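Local coordinates for OsmC-like protein (Jannaschia sp., PDB 3CJE), which belongs to the OsmC-like family and probably protects the cell against organic hydroperoxides by reducing them, at residues A13-G21 with L31-F39. Sequence-based numbering, arbitrary orientation. Where two conformers were deposited one is given.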
loop_
_atom_site.group_PDB
_atom_site.type_symbol
_atom_site.label_atom_id
_atom_site.label_comp_id
_atom_site.label_asym_id
_atom_site.label_seq_id
_atom_site.Cartn_x
_atom_site.Cartn_y
_atom_site.Cartn_z
ATOM N N ALA A 13 -8.853 -1.099 -19.956
ATOM C CA ALA A 13 -9.643 -1.678 -18.876
ATOM C C ALA A 13 -9.020 -1.207 -17.590
ATOM O O ALA A 13 -7.829 -1.440 -17.370
ATOM C CB ALA A 13 -9.623 -3.147 -18.940
ATOM N N GLU A 14 -9.831 -0.563 -16.762
ATOM C CA GLU A 14 -9.359 0.103 -15.558
ATOM C C GLU A 14 -9.874 -0.516 -14.271
ATOM O O GLU A 14 -11.018 -0.997 -14.184
ATOM C CB GLU A 14 -9.790 1.569 -15.568
ATOM C CG GLU A 14 -9.112 2.399 -16.626
ATOM C CD GLU A 14 -9.483 3.883 -16.563
ATOM O OE1 GLU A 14 -10.492 4.250 -15.892
ATOM O OE2 GLU A 14 -8.722 4.640 -17.183
ATOM N N VAL A 15 -9.043 -0.395 -13.241
ATOM C CA VAL A 15 -9.431 -0.608 -11.868
ATOM C C VAL A 15 -9.237 0.750 -11.193
ATOM O O VAL A 15 -8.179 1.364 -11.346
ATOM C CB VAL A 15 -8.610 -1.740 -11.158
ATOM C CG1 VAL A 15 -8.933 -1.741 -9.628
ATOM C CG2 VAL A 15 -8.874 -3.113 -11.815
ATOM N N VAL A 16 -10.265 1.252 -10.502
ATOM C CA VAL A 16 -10.259 2.617 -9.937
ATOM C C VAL A 16 -10.705 2.500 -8.499
ATOM O O VAL A 16 -11.757 1.962 -8.221
ATOM C CB VAL A 16 -11.197 3.607 -10.683
ATOM C CG1 VAL A 16 -11.169 4.967 -10.027
ATOM C CG2 VAL A 16 -10.813 3.686 -12.181
ATOM N N PHE A 17 -9.872 3.007 -7.591
ATOM C CA PHE A 17 -10.234 3.158 -6.192
ATOM C C PHE A 17 -10.134 4.618 -5.792
ATOM O O PHE A 17 -9.280 5.368 -6.279
ATOM C CB PHE A 17 -9.305 2.349 -5.278
ATOM C CG PHE A 17 -9.675 0.898 -5.144
ATOM C CD1 PHE A 17 -9.450 0.013 -6.170
ATOM C CD2 PHE A 17 -10.279 0.411 -3.986
ATOM C CE1 PHE A 17 -9.796 -1.353 -6.029
ATOM C CE2 PHE A 17 -10.603 -0.972 -3.863
ATOM C CZ PHE A 17 -10.363 -1.816 -4.870
ATOM N N THR A 18 -11.014 4.990 -4.878
ATOM C CA THR A 18 -10.924 6.267 -4.209
ATOM C C THR A 18 -10.898 6.101 -2.692
ATOM O O THR A 18 -11.330 5.084 -2.155
ATOM C CB THR A 18 -12.092 7.168 -4.576
ATOM O OG1 THR A 18 -13.354 6.597 -4.156
ATOM C CG2 THR A 18 -12.117 7.423 -6.104
ATOM N N CYS A 19 -10.437 7.140 -2.016
ATOM C CA CYS A 19 -10.443 7.161 -0.554
ATOM C C CYS A 19 -10.668 8.576 -0.123
ATOM O O CYS A 19 -9.966 9.474 -0.586
ATOM C CB CYS A 19 -9.130 6.666 -0.027
ATOM S SG CYS A 19 -9.069 6.556 1.790
ATOM N N ASN A 20 -11.668 8.767 0.720
ATOM C CA ASN A 20 -11.887 10.039 1.366
ATOM C C ASN A 20 -11.549 9.873 2.828
ATOM O O ASN A 20 -12.194 9.117 3.544
ATOM C CB ASN A 20 -13.287 10.566 1.260
ATOM C CG ASN A 20 -13.357 11.991 1.846
ATOM O OD1 ASN A 20 -12.638 12.879 1.376
ATOM N ND2 ASN A 20 -14.072 12.160 2.937
ATOM N N GLY A 21 -10.504 10.563 3.254
ATOM C CA GLY A 21 -10.025 10.464 4.618
ATOM C C GLY A 21 -10.382 11.686 5.425
ATOM O O GLY A 21 -10.244 12.824 4.938
ATOM N N LEU A 31 -11.043 6.399 6.999
ATOM C CA LEU A 31 -10.776 6.257 5.599
ATOM C C LEU A 31 -11.949 5.557 4.920
ATOM O O LEU A 31 -12.113 4.369 5.084
ATOM C CB LEU A 31 -9.490 5.451 5.417
ATOM C CG LEU A 31 -8.284 6.060 6.146
ATOM C CD1 LEU A 31 -7.144 5.110 6.360
ATOM C CD2 LEU A 31 -7.878 7.381 5.435
ATOM N N ASP A 32 -12.725 6.317 4.155
ATOM C CA ASP A 32 -13.857 5.817 3.399
ATOM C C ASP A 32 -13.357 5.434 2.008
ATOM O O ASP A 32 -13.192 6.279 1.134
ATOM C CB ASP A 32 -14.922 6.908 3.293
ATOM C CG ASP A 32 -16.125 6.515 2.443
ATOM O OD1 ASP A 32 -16.318 5.302 2.052
ATOM O OD2 ASP A 32 -16.886 7.491 2.142
ATOM N N VAL A 33 -13.088 4.145 1.818
ATOM C CA VAL A 33 -12.551 3.627 0.557
ATOM C C VAL A 33 -13.655 3.106 -0.317
ATOM O O VAL A 33 -14.641 2.506 0.170
ATOM C CB VAL A 33 -11.516 2.482 0.813
ATOM C CG1 VAL A 33 -10.978 1.897 -0.493
ATOM C CG2 VAL A 33 -10.378 2.972 1.706
ATOM N N ALA A 34 -13.573 3.405 -1.607
ATOM C CA ALA A 34 -14.487 2.809 -2.560
ATOM C C ALA A 34 -13.745 2.214 -3.748
ATOM O O ALA A 34 -12.833 2.852 -4.286
ATOM C CB ALA A 34 -15.457 3.857 -3.099
HETATM N N MSE A 35 -14.119 1.008 -4.168
HETATM C CA MSE A 35 -13.806 0.571 -5.519
HETATM C C MSE A 35 -14.880 1.203 -6.389
HETATM O O MSE A 35 -16.081 1.103 -6.090
HETATM C CB MSE A 35 -13.838 -0.953 -5.686
HETATM C CG MSE A 35 -13.329 -1.369 -7.032
HETATM SE SE MSE A 35 -13.148 -3.314 -7.273
HETATM C CE MSE A 35 -14.888 -3.848 -6.595
ATOM N N VAL A 36 -14.453 1.869 -7.458
ATOM C CA VAL A 36 -15.333 2.540 -8.397
ATOM C C VAL A 36 -15.452 1.729 -9.684
ATOM O O VAL A 36 -16.555 1.565 -10.228
ATOM C CB VAL A 36 -14.841 3.985 -8.690
ATOM C CG1 VAL A 36 -15.788 4.644 -9.679
ATOM C CG2 VAL A 36 -14.785 4.786 -7.373
ATOM N N LYS A 37 -14.328 1.218 -10.175
ATOM C CA LYS A 37 -14.303 0.274 -11.285
ATOM C C LYS A 37 -13.420 -0.891 -10.882
ATOM O O LYS A 37 -12.400 -0.685 -10.226
ATOM C CB LYS A 37 -13.721 0.923 -12.545
ATOM C CG LYS A 37 -14.420 2.159 -13.024
ATOM C CD LYS A 37 -13.687 2.637 -14.298
ATOM C CE LYS A 37 -14.165 3.973 -14.852
ATOM N NZ LYS A 37 -13.645 4.146 -16.267
ATOM N N PRO A 38 -13.753 -2.124 -11.328
ATOM C CA PRO A 38 -14.839 -2.484 -12.275
ATOM C C PRO A 38 -16.290 -2.421 -11.767
ATOM O O PRO A 38 -17.226 -2.379 -12.575
ATOM C CB PRO A 38 -14.513 -3.930 -12.629
ATOM C CG PRO A 38 -13.176 -4.179 -12.240
ATOM C CD PRO A 38 -12.880 -3.283 -11.083
ATOM N N PHE A 39 -16.466 -2.446 -10.454
ATOM C CA PHE A 39 -17.807 -2.239 -9.882
ATOM C C PHE A 39 -17.662 -1.457 -8.601
ATOM O O PHE A 39 -16.550 -1.218 -8.121
ATOM C CB PHE A 39 -18.569 -3.569 -9.680
ATOM C CG PHE A 39 -17.985 -4.477 -8.648
ATOM C CD1 PHE A 39 -17.024 -5.430 -8.986
ATOM C CD2 PHE A 39 -18.407 -4.425 -7.343
ATOM C CE1 PHE A 39 -16.510 -6.300 -8.058
ATOM C CE2 PHE A 39 -17.868 -5.273 -6.384
ATOM C CZ PHE A 39 -16.909 -6.212 -6.742
HETATM O O HOH W 1 -14.016 7.057 -1.499
#
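Phe17 and Met35, a selenomethionine, meet across a non-hydrogen-bonded antiparallel pair. CB of Met35 lies over one face of the Phe17 ring, 3.9 Å from its centroid, in a CH-pi contact. The Met35 side chain leaves with CG anti to the backbone N (chi1 -172°) and passes CE1 and CZ of the ring. With chi2 also extended, SE comes obliquely beside it, a Met-aromatic contact that belongs to one of two modelled conformers. Val33 CG1 touches the ring edge in plane, 3.9 Å from Phe17 CD2. Cys19 SG rests on Leu31 CB and Val33 CG2. On the other side of the sheet, Lys37 runs extended alongside Val16, its CD 3.7 Å from Val16 CG2. Lys37 NZ reaches Glu14 OE1 at 3.2 Å, from above the carboxylate plane, in a salt bridge. Lys114 holds the other carboxylate oxygen of Glu14.

Paired backbone bonds link Thr18 with Ala34 and Asn20 with Asp32. Val16 O accepts from Val36 N at 2.8 Å and, weakly, from Lys37 N at 3.3 Å. Val16 N donates to Lys37 O. Val36 and Lys37 thus both face Val16, a classic beta bulge. Strand 93-105 pairs with the far edge of 13-21. The two segments are the paired arms of a bulged antiparallel beta hairpin, strands 13-24 and 28-37, within the main sheet of an OsmC-like fold, with the face carrying Phe17, Cys19 and Val33 packed on helix 62-81.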